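Pumilio homolog 23 (Arabidopsis thaliana, PDB 5WZJ) binds a specific sequence in 18S rRNA through its superhelix of pumilio repeats and probably regulates translation and mRNA stability. Local coordinates at residues T508-F513 / P542-K547; E498-T503 / V533-T538; I524-L529 / D551-R556. One frame throughout, in Å; residues are numbered along the deposited sequence.

Contact 1. Residues T508-F513 / P542-K547; sequences TVEKCF and PYLLRK. With nucleotides of chain B.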
loop_
_atom_site.group_PDB
_atom_site.type_symbol
_atom_site.label_atom_id
_atom_site.label_comp_id
_atom_site.label_asym_id
_atom_site.label_seq_id
_atom_site.Cartn_x
_atom_site.Cartn_y
_atom_site.Cartn_z
ATOM N N THR A 508 18.403 -14.725 2.316
ATOM C CA THR A 508 18.371 -16.057 1.729
ATOM C C THR A 508 19.447 -16.952 2.336
ATOM O O THR A 508 19.201 -18.138 2.593
ATOM C CB THR A 508 18.522 -15.957 0.210
ATOM O OG1 THR A 508 17.556 -15.026 -0.308
ATOM C CG2 THR A 508 18.316 -17.321 -0.444
ATOM N N VAL A 509 20.642 -16.406 2.589
ATOM C CA VAL A 509 21.685 -17.182 3.265
ATOM C C VAL A 509 21.186 -17.671 4.620
ATOM O O VAL A 509 21.344 -18.844 4.979
ATOM C CB VAL A 509 22.970 -16.347 3.411
ATOM C CG1 VAL A 509 24.000 -17.107 4.243
ATOM C CG2 VAL A 509 23.534 -15.998 2.042
ATOM N N GLU A 510 20.573 -16.769 5.386
ATOM C CA GLU A 510 20.002 -17.107 6.686
ATOM C C GLU A 510 19.008 -18.251 6.590
ATOM O O GLU A 510 18.993 -19.149 7.437
ATOM C CB GLU A 510 19.268 -15.900 7.249
ATOM C CG GLU A 510 19.970 -15.072 8.254
ATOM C CD GLU A 510 19.133 -13.861 8.579
ATOM O OE1 GLU A 510 19.170 -12.886 7.787
ATOM O OE2 GLU A 510 18.392 -13.919 9.586
ATOM N N LYS A 511 18.096 -18.176 5.622
ATOM C CA LYS A 511 17.023 -19.156 5.565
ATOM C C LYS A 511 17.508 -20.481 4.992
ATOM O O LYS A 511 17.006 -21.537 5.386
ATOM C CB LYS A 511 15.844 -18.571 4.782
ATOM C CG LYS A 511 15.375 -17.268 5.434
ATOM C CD LYS A 511 14.070 -16.737 4.901
ATOM C CE LYS A 511 13.717 -15.410 5.588
ATOM N NZ LYS A 511 12.477 -14.792 5.040
ATOM N N CYS A 512 18.493 -20.448 4.096
ATOM C CA CYS A 512 19.174 -21.684 3.719
ATOM C C CYS A 512 19.853 -22.310 4.924
ATOM O O CYS A 512 19.688 -23.508 5.194
ATOM C CB CYS A 512 20.204 -21.420 2.622
ATOM S SG CYS A 512 19.498 -21.073 0.999
ATOM N N PHE A 513 20.632 -21.507 5.655
ATOM C CA PHE A 513 21.337 -22.012 6.830
ATOM C C PHE A 513 20.372 -22.685 7.797
ATOM O O PHE A 513 20.616 -23.806 8.264
ATOM C CB PHE A 513 22.091 -20.862 7.509
ATOM C CG PHE A 513 23.010 -21.301 8.617
ATOM C CD1 PHE A 513 22.535 -21.443 9.914
ATOM C CD2 PHE A 513 24.348 -21.563 8.361
ATOM C CE1 PHE A 513 23.380 -21.839 10.942
ATOM C CE2 PHE A 513 25.201 -21.956 9.383
ATOM C CZ PHE A 513 24.714 -22.094 10.676
ATOM N N PRO A 542 26.889 -7.503 10.106
ATOM C CA PRO A 542 26.973 -7.763 11.552
ATOM C C PRO A 542 25.893 -8.699 12.061
ATOM O O PRO A 542 26.187 -9.593 12.862
ATOM C CB PRO A 542 26.851 -6.360 12.160
ATOM C CG PRO A 542 27.431 -5.472 11.125
ATOM C CD PRO A 542 27.032 -6.067 9.803
ATOM N N TYR A 543 24.650 -8.539 11.608
ATOM C CA TYR A 543 23.605 -9.437 12.081
ATOM C C TYR A 543 23.795 -10.849 11.531
ATOM O O TYR A 543 23.539 -11.836 12.231
ATOM C CB TYR A 543 22.229 -8.895 11.709
ATOM C CG TYR A 543 21.152 -9.934 11.866
ATOM C CD1 TYR A 543 20.633 -10.248 13.119
ATOM C CD2 TYR A 543 20.671 -10.626 10.767
ATOM C CE1 TYR A 543 19.646 -11.221 13.266
ATOM C CE2 TYR A 543 19.690 -11.595 10.904
ATOM C CZ TYR A 543 19.176 -11.891 12.150
ATOM O OH TYR A 543 18.196 -12.855 12.266
ATOM N N LEU A 544 24.226 -10.969 10.276
ATOM C CA LEU A 544 24.477 -12.290 9.711
ATOM C C LEU A 544 25.635 -12.982 10.428
ATOM O O LEU A 544 25.553 -14.169 10.776
ATOM C CB LEU A 544 24.772 -12.159 8.222
ATOM C CG LEU A 544 24.572 -13.421 7.405
ATOM C CD1 LEU A 544 23.172 -13.907 7.653
ATOM C CD2 LEU A 544 24.776 -13.138 5.932
ATOM N N LEU A 545 26.727 -12.247 10.658
ATOM C CA LEU A 545 27.890 -12.829 11.320
ATOM C C LEU A 545 27.555 -13.292 12.730
ATOM O O LEU A 545 28.059 -14.332 13.174
ATOM C CB LEU A 545 29.048 -11.819 11.336
ATOM C CG LEU A 545 29.694 -11.503 9.978
ATOM C CD1 LEU A 545 30.593 -10.275 10.053
ATOM C CD2 LEU A 545 30.487 -12.690 9.459
ATOM N N ARG A 546 26.682 -12.558 13.431
ATOM C CA ARG A 546 26.305 -12.927 14.794
ATOM C C ARG A 546 25.339 -14.108 14.813
ATOM O O ARG A 546 25.479 -15.020 15.638
ATOM C CB ARG A 546 25.680 -11.729 15.516
ATOM C CG ARG A 546 26.651 -10.871 16.322
ATOM C CD ARG A 546 25.930 -9.749 17.088
ATOM N NE ARG A 546 25.574 -8.609 16.238
ATOM C CZ ARG A 546 24.339 -8.321 15.825
ATOM N NH1 ARG A 546 24.128 -7.258 15.056
ATOM N NH2 ARG A 546 23.312 -9.083 16.183
ATOM N N LYS A 547 24.345 -14.102 13.926
ATOM C CA LYS A 547 23.334 -15.154 13.937
ATOM C C LYS A 547 23.921 -16.514 13.570
ATOM O O LYS A 547 23.486 -17.538 14.108
ATOM C CB LYS A 547 22.199 -14.790 12.981
ATOM C CG LYS A 547 21.007 -15.747 12.993
ATOM C CD LYS A 547 20.154 -15.530 11.743
ATOM C CE LYS A 547 18.761 -16.133 11.850
ATOM N NZ LYS A 547 18.710 -17.548 11.403
ATOM O "O5'" G B 1 16.844 -2.543 9.178
ATOM C "C5'" G B 1 17.841 -1.918 8.380
ATOM C "C4'" G B 1 18.350 -2.841 7.298
ATOM O "O4'" G B 1 19.110 -3.926 7.895
ATOM C "C3'" G B 1 17.288 -3.540 6.454
ATOM O "O3'" G B 1 16.799 -2.718 5.399
ATOM C "C2'" G B 1 18.018 -4.787 5.963
ATOM O "O2'" G B 1 18.846 -4.481 4.851
ATOM C "C1'" G B 1 18.920 -5.116 7.160
ATOM N N9 G B 1 18.319 -6.133 8.046
ATOM C C8 G B 1 17.425 -5.929 9.077
ATOM N N7 G B 1 17.059 -7.031 9.677
ATOM C C5 G B 1 17.753 -8.029 8.997
ATOM C C6 G B 1 17.762 -9.438 9.193
ATOM O O6 G B 1 17.136 -10.097 10.037
ATOM N N1 G B 1 18.604 -10.077 8.278
ATOM C C2 G B 1 19.342 -9.450 7.299
ATOM N N2 G B 1 20.087 -10.249 6.515
ATOM N N3 G B 1 19.343 -8.134 7.107
ATOM C C4 G B 1 18.533 -7.493 7.985
#
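E510 and Y543 meet beside G1 of chain B, and the two oxygens of the E510 carboxylate divide the work. E510 OE1 accepts from N1 of G1 at 2.9 Å and from N2 of G1 at 3.1 Å; these neighbouring N-H donors are what guanine offers, and a glutamate suits them. E510 OE2 receives the hydroxyl OH of Y543 at 2.9 Å, from above the carboxylate plane, which stands 71° from the ring plane. Bonds to both oxygens probably fix the rotation of the carboxylate. In the next shell, CD1 of L544 packs on E510 CG at 3.5 Å, while the aliphatic CE of K547 lies 3.2 Å from E510 OE2. The ammonium of K547 forms its salt bridge with D514 instead. An alanine in place of E510 would probably leave N1 and N2 of G1 and the Y543 hydroxyl without their acceptor and open a gap beside L544 CD1. The two helical segments run almost parallel, their axes 12° apart in direction, as neighbouring RNA-facing helices do in a pumilio superhelix. Behind them, V509 and L544 both press on L528 of helix 518-530 and also touch helix 496-501.

Contact 2. Residues E498-T503 / V533-T538; sequences ELSLHT and VDLSKT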
loop_
_atom_site.group_PDB
_atom_site.type_symbol
_atom_site.label_atom_id
_atom_site.label_comp_id
_atom_site.label_asym_id
_atom_site.label_seq_id
_atom_site.Cartn_x
_atom_site.Cartn_y
_atom_site.Cartn_z
ATOM N N GLU A 498 28.975 -14.430 -1.962
ATOM C CA GLU A 498 28.455 -13.322 -2.757
ATOM C C GLU A 498 27.033 -12.963 -2.340
ATOM O O GLU A 498 26.689 -11.778 -2.239
ATOM C CB GLU A 498 28.513 -13.679 -4.242
ATOM C CG GLU A 498 28.162 -12.518 -5.151
ATOM C CD GLU A 498 27.985 -12.938 -6.597
ATOM O OE1 GLU A 498 28.436 -14.051 -6.960
ATOM O OE2 GLU A 498 27.388 -12.152 -7.366
ATOM N N LEU A 499 26.200 -13.972 -2.061
ATOM C CA LEU A 499 24.829 -13.706 -1.636
ATOM C C LEU A 499 24.783 -12.922 -0.331
ATOM O O LEU A 499 23.917 -12.054 -0.153
ATOM C CB LEU A 499 24.066 -15.020 -1.478
ATOM C CG LEU A 499 23.419 -15.614 -2.711
ATOM C CD1 LEU A 499 22.851 -16.982 -2.347
ATOM C CD2 LEU A 499 22.329 -14.673 -3.201
ATOM N N SER A 500 25.677 -13.239 0.612
ATOM C CA SER A 500 25.635 -12.566 1.906
ATOM C C SER A 500 25.894 -11.074 1.765
ATOM O O SER A 500 25.405 -10.279 2.581
ATOM C CB SER A 500 26.652 -13.189 2.868
ATOM O OG SER A 500 27.979 -12.837 2.513
ATOM N N LEU A 501 26.641 -10.679 0.732
ATOM C CA LEU A 501 26.938 -9.273 0.498
ATOM C C LEU A 501 25.740 -8.518 -0.073
ATOM O O LEU A 501 25.645 -7.300 0.113
ATOM C CB LEU A 501 28.145 -9.151 -0.430
ATOM C CG LEU A 501 29.365 -9.953 0.036
ATOM C CD1 LEU A 501 30.532 -9.837 -0.938
ATOM C CD2 LEU A 501 29.786 -9.521 1.429
ATOM N N HIS A 502 24.831 -9.211 -0.763
ATOM C CA HIS A 502 23.564 -8.615 -1.179
ATOM C C HIS A 502 22.694 -8.304 0.033
ATOM O O HIS A 502 22.637 -9.074 0.998
ATOM C CB HIS A 502 22.788 -9.555 -2.111
ATOM C CG HIS A 502 23.245 -9.533 -3.539
ATOM N ND1 HIS A 502 24.425 -10.113 -3.954
ATOM C CD2 HIS A 502 22.661 -9.027 -4.653
ATOM C CE1 HIS A 502 24.556 -9.953 -5.260
ATOM N NE2 HIS A 502 23.501 -9.296 -5.707
ATOM N N THR A 503 21.992 -7.175 -0.029
ATOM C CA THR A 503 21.032 -6.844 1.018
ATOM C C THR A 503 19.902 -7.868 1.068
ATOM O O THR A 503 19.512 -8.333 2.147
ATOM C CB THR A 503 20.467 -5.444 0.778
ATOM O OG1 THR A 503 21.513 -4.570 0.327
ATOM C CG2 THR A 503 19.857 -4.900 2.052
ATOM N N VAL A 533 35.510 -9.966 5.972
ATOM C CA VAL A 533 35.902 -8.559 6.002
ATOM C C VAL A 533 34.871 -7.707 5.266
ATOM O O VAL A 533 34.263 -6.795 5.839
ATOM C CB VAL A 533 37.311 -8.383 5.412
ATOM C CG1 VAL A 533 37.598 -6.909 5.169
ATOM C CG2 VAL A 533 38.351 -8.992 6.343
ATOM N N ASP A 534 34.644 -8.014 3.984
ATOM C CA ASP A 534 33.666 -7.261 3.203
ATOM C C ASP A 534 32.272 -7.332 3.821
ATOM O O ASP A 534 31.527 -6.345 3.796
ATOM C CB ASP A 534 33.644 -7.775 1.761
ATOM C CG ASP A 534 34.868 -7.345 0.971
ATOM O OD1 ASP A 534 35.305 -6.189 1.152
ATOM O OD2 ASP A 534 35.393 -8.154 0.174
ATOM N N LEU A 535 31.908 -8.484 4.397
ATOM C CA LEU A 535 30.555 -8.658 4.924
ATOM C C LEU A 535 30.301 -7.769 6.136
ATOM O O LEU A 535 29.194 -7.244 6.303
ATOM C CB LEU A 535 30.318 -10.131 5.276
ATOM C CG LEU A 535 28.952 -10.547 5.831
ATOM C CD1 LEU A 535 27.818 -10.198 4.857
ATOM C CD2 LEU A 535 28.949 -12.052 6.156
ATOM N N SER A 536 31.303 -7.591 7.002
ATOM C CA SER A 536 31.118 -6.737 8.173
ATOM C C SER A 536 30.930 -5.277 7.786
ATOM O O SER A 536 30.402 -4.502 8.590
ATOM C CB SER A 536 32.305 -6.868 9.124
ATOM O OG SER A 536 33.501 -6.524 8.451
ATOM N N LYS A 537 31.332 -4.896 6.570
ATOM C CA LYS A 537 31.138 -3.526 6.109
ATOM C C LYS A 537 29.679 -3.240 5.764
ATOM O O LYS A 537 29.244 -2.085 5.850
ATOM C CB LYS A 537 32.030 -3.253 4.896
ATOM N N THR A 538 28.908 -4.265 5.388
ATOM C CA THR A 538 27.553 -4.061 4.896
ATOM C C THR A 538 26.581 -3.826 6.053
ATOM O O THR A 538 26.909 -4.013 7.228
ATOM C CB THR A 538 27.090 -5.256 4.059
ATOM O OG1 THR A 538 26.900 -6.392 4.910
ATOM C CG2 THR A 538 28.128 -5.599 3.004
#
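Leucine packing between two short helices defines this partly buried contact, in which L501 and S500 of segment 498-503 meet L535 and its neighbours in segment 533-538. Helix 496-501 is followed in the chain by helix 503-514, and helix 532-537 by helix 541-547; both of these following helices meet the RNA. The backbones come close, with 5.7 Å between CA of L501 and CA of L535. L501 touches with one branch: its CD2 reaches CA of L535 at 3.7 Å and lies 4.2 Å from CB of D534, so a methyl rests directly on the backbone of the other helix. L535 answers with its own tip. Its CG is anti to the backbone N (chi1 -179°), and from there CD1 approaches S500, 3.3 Å from the carbonyl O and 3.5 Å from the hydroxyl OG of that residue. Serine is small enough to admit the leucine methyls, and its OG is bonded to G497 O within its own helix. At the far end, CG2 of T538 lies 4.2 Å from O of L501. The polar branch of T538 serves its own chain: OG1 donates to O of L535 at 2.8 Å, in the carbonyl plane and on a lone pair, and accepts from N of G541. Threonine therefore suits the place twice over, with a methyl for the neighbour and a hydroxyl to cap the start of helix 541-547. Between the two segments themselves the contact is van der Waals in character, while S500 OG, T538 OG1 and S500 O find their bonds with G497 O, with L535 O and G541 N, and with Q540 NE2 respectively. The match between the segments probably rests mainly on the fit of the leucine methyls, with Q540 adding a polar tie from outside.

Contact 3. Residues I524-L529 / D551-R556; sequences IASELL and DGYASR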
loop_
_atom_site.group_PDB
_atom_site.type_symbol
_atom_site.label_atom_id
_atom_site.label_comp_id
_atom_site.label_asym_id
_atom_site.label_seq_id
_atom_site.Cartn_x
_atom_site.Cartn_y
_atom_site.Cartn_z
ATOM N N ILE A 524 28.217 -23.368 4.383
ATOM C CA ILE A 524 27.805 -21.963 4.326
ATOM C C ILE A 524 28.693 -21.109 5.225
ATOM O O ILE A 524 29.123 -20.012 4.845
ATOM C CB ILE A 524 26.323 -21.815 4.715
ATOM C CG1 ILE A 524 25.406 -22.426 3.651
ATOM C CG2 ILE A 524 25.974 -20.330 4.943
ATOM C CD1 ILE A 524 23.985 -22.648 4.160
ATOM N N ALA A 525 28.950 -21.583 6.448
ATOM C CA ALA A 525 29.765 -20.811 7.383
ATOM C C ALA A 525 31.169 -20.611 6.835
ATOM O O ALA A 525 31.752 -19.523 6.958
ATOM C CB ALA A 525 29.806 -21.512 8.740
ATOM N N SER A 526 31.714 -21.648 6.201
ATOM C CA SER A 526 33.031 -21.557 5.588
ATOM C C SER A 526 33.056 -20.512 4.475
ATOM O O SER A 526 34.043 -19.782 4.315
ATOM C CB SER A 526 33.419 -22.941 5.061
ATOM O OG SER A 526 34.703 -22.935 4.477
ATOM N N GLU A 527 31.976 -20.422 3.689
ATOM C CA GLU A 527 31.946 -19.449 2.603
ATOM C C GLU A 527 31.844 -18.019 3.132
ATOM O O GLU A 527 32.492 -17.109 2.598
ATOM C CB GLU A 527 30.797 -19.763 1.643
ATOM C CG GLU A 527 31.038 -21.033 0.842
ATOM C CD GLU A 527 29.975 -21.280 -0.221
ATOM O OE1 GLU A 527 29.597 -22.456 -0.431
ATOM O OE2 GLU A 527 29.521 -20.305 -0.851
ATOM N N LEU A 528 31.042 -17.796 4.178
ATOM C CA LEU A 528 30.963 -16.450 4.744
ATOM C C LEU A 528 32.285 -16.046 5.384
ATOM O O LEU A 528 32.642 -14.860 5.387
ATOM C CB LEU A 528 29.843 -16.360 5.777
ATOM C CG LEU A 528 28.416 -16.679 5.316
ATOM C CD1 LEU A 528 27.397 -16.060 6.253
ATOM C CD2 LEU A 528 28.193 -16.231 3.886
ATOM N N LEU A 529 33.013 -17.017 5.935
ATOM C CA LEU A 529 34.322 -16.738 6.507
ATOM C C LEU A 529 35.256 -16.111 5.474
ATOM O O LEU A 529 35.981 -15.159 5.781
ATOM C CB LEU A 529 34.903 -18.034 7.075
ATOM C CG LEU A 529 36.081 -17.974 8.040
ATOM C CD1 LEU A 529 35.899 -16.847 9.049
ATOM C CD2 LEU A 529 36.206 -19.320 8.737
ATOM N N ASP A 551 32.406 -15.944 13.806
ATOM C CA ASP A 551 33.634 -15.839 14.595
ATOM C C ASP A 551 33.898 -17.117 15.388
ATOM O O ASP A 551 35.040 -17.586 15.459
ATOM C CB ASP A 551 33.560 -14.637 15.542
ATOM C CG ASP A 551 33.653 -13.305 14.815
ATOM O OD1 ASP A 551 34.191 -13.266 13.689
ATOM O OD2 ASP A 551 33.196 -12.293 15.382
ATOM N N GLY A 552 32.850 -17.695 15.990
ATOM C CA GLY A 552 33.023 -18.927 16.747
ATOM C C GLY A 552 33.394 -20.111 15.874
ATOM O O GLY A 552 34.152 -20.991 16.293
ATOM N N TYR A 553 32.858 -20.155 14.650
ATOM C CA TYR A 553 33.255 -21.190 13.703
ATOM C C TYR A 553 34.738 -21.083 13.353
ATOM O O TYR A 553 35.438 -22.098 13.264
ATOM C CB TYR A 553 32.400 -21.112 12.429
ATOM C CG TYR A 553 32.881 -22.059 11.360
ATOM C CD1 TYR A 553 32.767 -23.436 11.526
ATOM C CD2 TYR A 553 33.489 -21.585 10.204
ATOM C CE1 TYR A 553 33.224 -24.310 10.557
ATOM C CE2 TYR A 553 33.952 -22.454 9.227
ATOM C CZ TYR A 553 33.818 -23.813 9.409
ATOM O OH TYR A 553 34.283 -24.685 8.446
ATOM N N ALA A 554 35.234 -19.861 13.148
ATOM C CA ALA A 554 36.645 -19.691 12.813
ATOM C C ALA A 554 37.548 -20.073 13.981
ATOM O O ALA A 554 38.579 -20.729 13.788
ATOM C CB ALA A 554 36.912 -18.245 12.388
ATOM N N SER A 555 37.175 -19.674 15.198
ATOM C CA SER A 555 38.058 -19.786 16.355
ATOM C C SER A 555 37.929 -21.129 17.070
ATOM O O SER A 555 38.944 -21.745 17.400
ATOM C CB SER A 555 37.794 -18.629 17.327
ATOM O OG SER A 555 36.502 -18.705 17.903
ATOM N N ARG A 556 36.706 -21.601 17.322
ATOM C CA ARG A 556 36.468 -22.894 17.973
ATOM C C ARG A 556 35.538 -23.739 17.114
ATOM O O ARG A 556 34.387 -23.990 17.493
ATOM C CB ARG A 556 35.864 -22.728 19.372
ATOM C CG ARG A 556 36.599 -21.810 20.316
ATOM C CD ARG A 556 37.997 -22.307 20.587
ATOM N NE ARG A 556 38.088 -23.364 21.595
ATOM C CZ ARG A 556 38.427 -23.156 22.869
ATOM N NH1 ARG A 556 38.522 -24.178 23.710
ATOM N NH2 ARG A 556 38.683 -21.926 23.302
#
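Y553 and L529 both set CG anti to the backbone N, with chi1 of 173° for the tyrosine, which places CG of each beside its own carbonyl carbon; beyond it the Y553 ring and the L529 methyls make the contact. The ring of Y553 is the centre of the contact. CB of A525 lies over one face of it, 4.2 Å from the ring centroid and 19° off the ring normal, a CH-pi contact in which the methyl sits somewhat toward the CG-CD2 rim. Alanine suits this position because a longer side chain would occupy the place of the ring. L529 comes at the ring obliquely, its CD2 meeting CD2 of Y553 at 3.8 Å. The other branch is used as well: CD1 of L529 touches CB of A554 at 3.8 Å, so a forked leucine spans two successive residues of the opposite helix. Farther along the ring, CE2 of Y553 approaches the backbone N of S526 at 3.8 Å, and the hydroxyl OH lies 3.9 Å from CB of S526. That hydroxyl has a weak hydrogen bond to E522, one turn back on helix 518-530. The tyrosine also meets W560 edge-to-face, which ties it to helix 557-565. The helical segments cross almost perpendicularly, at -94°, with their axes 10.0 Å apart, and I550 touches A525, L528 and L529 from the start of helix 550-555. The contact thus joins helix 518-530 to the C-terminal helices, near the surface of the superhelix. Chemically it is apolar and aromatic across the segments, and the tyrosine combines a broad face for a methyl with a hydroxyl that can remain at the polar margin; since the bond to E522 is weak, the packing of the ring probably contributes more to the contact than its hydroxyl does.

In the fold
The three contacts form one compact block near the C-terminal end of the superhelix, with centres 11 Å (1 and 2), 12 Å (1 and 3) and 14 Å (2 and 3) apart. Their segments alternate along the chain, so successive helices are knitted together. S500 of contact 2 is a shared point: its CB lies 3.6 Å from L544 CD2 of contact 1 and 3.6 Å from L528 CD2 of segment 524-529. Contact 1 itself binds G1 of chain B; contact 2 comes within about 3 Å of the RNA at its nearest atom, and contact 3 stays about 9 Å away at its nearest atom; segment 524-529 joins contact 1 through V509 CG1, 3.8 Å from I524 CG2.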